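Local structure of S12 family peptidase (Streptomyces sp. 82F2, 3WWX) at residues Y109-T112 against A116-A119; E147-F150 against W156-S159. The protein probably hydrolyses amide bonds with D-stereospecificity, as a member of the S12 peptidase family related to serine beta-lactamases and D-aminopeptidases. One frame throughout, in Å; residues are numbered along the deposited sequence.

Interaction 1: residues Y109-T112 against A116-A119; sequences YSYT and AFQA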
# COMPACT_ATOMS: atom_id res chain seq x y z
N TYR A 109 -7.87 1.58 -16.07
CA TYR A 109 -8.96 1.98 -15.21
C TYR A 109 -8.87 1.27 -13.87
O TYR A 109 -8.72 0.05 -13.83
CB TYR A 109 -10.29 1.63 -15.90
CG TYR A 109 -11.52 2.12 -15.21
CD1 TYR A 109 -12.01 1.48 -14.08
CD2 TYR A 109 -12.22 3.22 -15.70
CE1 TYR A 109 -13.15 1.95 -13.44
CE2 TYR A 109 -13.37 3.68 -15.06
CZ TYR A 109 -13.81 3.04 -13.92
OH TYR A 109 -14.96 3.47 -13.28
N SER A 110 -9.00 2.06 -12.82
CA SER A 110 -8.96 1.55 -11.44
C SER A 110 -10.33 1.01 -11.01
O SER A 110 -11.31 1.75 -10.93
CB SER A 110 -8.53 2.67 -10.51
OG SER A 110 -8.29 2.13 -9.22
N TYR A 111 -10.40 -0.30 -10.75
CA TYR A 111 -11.69 -0.95 -10.53
C TYR A 111 -12.41 -0.37 -9.32
O TYR A 111 -13.63 -0.46 -9.22
CB TYR A 111 -11.55 -2.48 -10.36
CG TYR A 111 -10.79 -2.87 -9.10
CD1 TYR A 111 -9.42 -3.03 -9.13
CD2 TYR A 111 -11.44 -3.09 -7.90
CE1 TYR A 111 -8.70 -3.38 -8.00
CE2 TYR A 111 -10.72 -3.44 -6.75
CZ TYR A 111 -9.36 -3.58 -6.83
OH TYR A 111 -8.62 -3.94 -5.71
N THR A 112 -11.67 0.20 -8.38
CA THR A 112 -12.28 0.72 -7.17
C THR A 112 -13.09 1.98 -7.44
O THR A 112 -13.85 2.42 -6.58
CB THR A 112 -11.21 1.03 -6.09
OG1 THR A 112 -10.17 1.84 -6.66
CG2 THR A 112 -10.59 -0.26 -5.58
N ALA A 116 -20.66 0.77 -9.70
CA ALA A 116 -21.31 -0.37 -9.03
C ALA A 116 -20.42 -0.95 -7.93
O ALA A 116 -20.89 -1.29 -6.83
CB ALA A 116 -21.68 -1.44 -10.02
N PHE A 117 -19.12 -1.03 -8.19
CA PHE A 117 -18.20 -1.49 -7.15
C PHE A 117 -18.25 -0.57 -5.95
O PHE A 117 -18.28 -1.03 -4.80
CB PHE A 117 -16.76 -1.55 -7.70
CG PHE A 117 -15.77 -2.20 -6.75
CD1 PHE A 117 -15.56 -3.58 -6.75
CD2 PHE A 117 -15.07 -1.43 -5.85
CE1 PHE A 117 -14.64 -4.16 -5.86
CE2 PHE A 117 -14.16 -2.02 -4.96
CZ PHE A 117 -13.96 -3.37 -4.98
N GLN A 118 -18.26 0.72 -6.19
CA GLN A 118 -18.32 1.67 -5.09
C GLN A 118 -19.60 1.52 -4.28
O GLN A 118 -19.60 1.64 -3.07
CB GLN A 118 -18.26 3.09 -5.61
CG GLN A 118 -16.92 3.48 -6.20
CD GLN A 118 -16.72 4.98 -6.21
OE1 GLN A 118 -16.43 5.57 -7.25
NE2 GLN A 118 -16.88 5.60 -5.06
N ALA A 119 -20.71 1.29 -4.96
CA ALA A 119 -21.96 1.12 -4.24
C ALA A 119 -21.96 -0.09 -3.33
O ALA A 119 -22.60 -0.08 -2.27
CB ALA A 119 -23.12 1.03 -5.23

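Interaction 2: residues E147-F150 against W156-S159; sequences EPDF and WNYS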
# COMPACT_ATOMS: atom_id res chain seq x y z
N GLU A 147 -13.14 2.46 -20.55
CA GLU A 147 -12.01 2.96 -21.31
C GLU A 147 -10.84 3.24 -20.38
O GLU A 147 -11.03 3.62 -19.25
CB GLU A 147 -12.41 4.26 -22.02
CG GLU A 147 -11.44 4.74 -23.07
CD GLU A 147 -11.99 5.92 -23.89
OE1 GLU A 147 -12.69 6.79 -23.33
OE2 GLU A 147 -11.69 5.96 -25.10
N PRO A 148 -9.61 3.09 -20.87
CA PRO A 148 -8.46 3.53 -20.08
C PRO A 148 -8.50 5.00 -19.74
O PRO A 148 -9.17 5.79 -20.41
CB PRO A 148 -7.27 3.27 -21.02
CG PRO A 148 -7.75 2.27 -21.98
CD PRO A 148 -9.20 2.54 -22.18
N ASP A 149 -7.77 5.40 -18.71
CA ASP A 149 -7.59 6.82 -18.40
C ASP A 149 -6.73 7.55 -19.44
O ASP A 149 -6.93 8.74 -19.69
CB ASP A 149 -6.99 6.98 -17.00
CG ASP A 149 -7.95 6.61 -15.91
OD1 ASP A 149 -9.11 7.06 -15.93
OD2 ASP A 149 -7.54 5.85 -15.01
N PHE A 150 -5.75 6.85 -20.00
CA PHE A 150 -4.85 7.43 -20.97
C PHE A 150 -4.09 6.33 -21.69
O PHE A 150 -4.13 5.16 -21.29
CB PHE A 150 -3.90 8.45 -20.30
CG PHE A 150 -3.17 7.92 -19.11
CD1 PHE A 150 -2.02 7.18 -19.27
CD2 PHE A 150 -3.63 8.18 -17.82
CE1 PHE A 150 -1.34 6.70 -18.19
CE2 PHE A 150 -2.94 7.70 -16.73
CZ PHE A 150 -1.80 6.96 -16.92
N TRP A 156 0.21 9.61 -15.61
CA TRP A 156 0.26 8.85 -14.36
C TRP A 156 -1.11 8.94 -13.71
O TRP A 156 -1.72 10.02 -13.61
CB TRP A 156 1.31 9.44 -13.42
CG TRP A 156 1.52 8.63 -12.15
CD1 TRP A 156 2.42 7.61 -11.96
CD2 TRP A 156 0.81 8.76 -10.90
NE1 TRP A 156 2.31 7.11 -10.70
CE2 TRP A 156 1.33 7.79 -10.02
CE3 TRP A 156 -0.21 9.59 -10.45
CZ2 TRP A 156 0.86 7.64 -8.72
CZ3 TRP A 156 -0.66 9.46 -9.15
CH2 TRP A 156 -0.13 8.47 -8.30
N ASN A 157 -1.59 7.79 -13.24
CA ASN A 157 -2.79 7.79 -12.41
C ASN A 157 -2.78 6.54 -11.56
O ASN A 157 -2.58 5.45 -12.06
CB ASN A 157 -4.05 7.82 -13.27
CG ASN A 157 -5.30 7.79 -12.44
OD1 ASN A 157 -5.64 8.78 -11.81
ND2 ASN A 157 -5.96 6.64 -12.38
N TYR A 158 -2.97 6.72 -10.26
CA TYR A 158 -2.96 5.61 -9.33
C TYR A 158 -4.14 4.70 -9.61
O TYR A 158 -5.29 5.15 -9.57
CB TYR A 158 -3.06 6.16 -7.92
CG TYR A 158 -2.75 5.17 -6.84
CD1 TYR A 158 -3.72 4.32 -6.37
CD2 TYR A 158 -1.49 5.11 -6.28
CE1 TYR A 158 -3.44 3.42 -5.34
CE2 TYR A 158 -1.20 4.23 -5.25
CZ TYR A 158 -2.18 3.40 -4.79
OH TYR A 158 -1.93 2.52 -3.77
N SER A 159 -3.86 3.42 -9.86
CA SER A 159 -4.91 2.46 -10.18
C SER A 159 -4.69 1.14 -9.48
O SER A 159 -3.64 0.51 -9.60
CB SER A 159 -4.96 2.21 -11.69
OG SER A 159 -5.86 1.16 -11.97
O HOH W 1 -5.17 4.56 -14.56

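Interaction 1: residues Y109-T112 against A116-A119
Y111 and F117 form a T-shaped aromatic pair, with ring planes 88° apart and centroids separated by 5.2 Å. The CD2–CE2 edge of the tyrosine rides over one face of the phenylalanine, off-centre toward the rim, and Y111 CE2 comes to 3.7 Å from F117 CZ. F117 carries its CG anti to the backbone N (chi1 -172°), which sends the ring from the helix toward the tyrosine. F117 also forms an edge-to-face pair with W134 and touches L139 of helix 136-144.

Around this pair lie apolar backbone and methyl contacts. T112 CA packs 3.8 Å from F117 CD2, while T112 CG2 runs alongside the same ring at CE2. Here a 3-10 turn at 111-112 leads into helix 115-121, beside the second conserved motif of the serine beta-lactamase fold, Tyr-x-Asn, whose asparagine is N160.

The polar groups mostly look to that motif. S110 OG and T112 OG1 are hydrogen-bonded to each other at 3.2 Å, and both also reach N160, through its N and ND2 respectively; Y111 OH is held by I233 O. T112 O, in contrast, is buried without a hydrogen-bond partner, with Q118 CG only 3.3 Å from it. T112 also touches F122, a residue of the octane 1,8-diamine pocket, and the Q118 side chain is about 8 Å from the bound diamine.

Interaction 2: residues E147-F150 against W156-S159
F150 fits its ring against the backbone of W156 and the first side-chain carbon of N157, and this is the tightly packed half of the contact. The ring meets N157 CB edge-on, nearly in its own plane, with F150 CE2 at 3.6 Å from that carbon. F150 CZ also lies 3.6 Å from W156 N, which approaches the ring obliquely. A chi1 of 52° sets the phenylalanine CG between the backbone N and carbonyl carbon, swinging the ring across to residues 156-157.

Residues 158-160 make up the Tyr-x-Asn motif of penicillin-recognising serine enzymes, and the far side of 156-159 is turned to the probable active site. Y158 stacks on H104, touches S53 and hydrogen-bonds through OH to K56 NZ; S53 and K56 begin and end the Ser-x-x-Lys motif. S159, at the N-cap of helix 160-174, has its OG bonded to I108 O and, weakly, to T161 N.

The looser half lies at D149, which is exposed. The side chains of D149 and N157 cross at about a right angle, with carboxylate and amide planes 69° apart. D149 OD2 and N157 ND2 are 3.2 Å apart, yet the angle is too poor for a hydrogen bond. A water bridges them instead, 2.7 Å from D149 OD2 and accepting from N157 ND2 at 3.1 Å. Backbone hydrogen bonds join D149 to G107 and N157 to H104.

In the fold
Along the chain the two contacts come in series, neither nesting nor crossing. Interaction 1 closes the short turn between the loop after helix 98-102 and helix 115-121. The chain then runs through helices 126-129 and 136-144, and interaction 2 closes the loop between the latter and helix 160-174. The contacts meet in space, their centres about 13 Å apart: S110 CA lies 3.2 Å from S159 OG, and the Y109 ring packs against E147 O. Through these touches the 109-112 loop is joined to both arms of the later loop, including the Tyr-x-Asn motif that leads into helix 160-174.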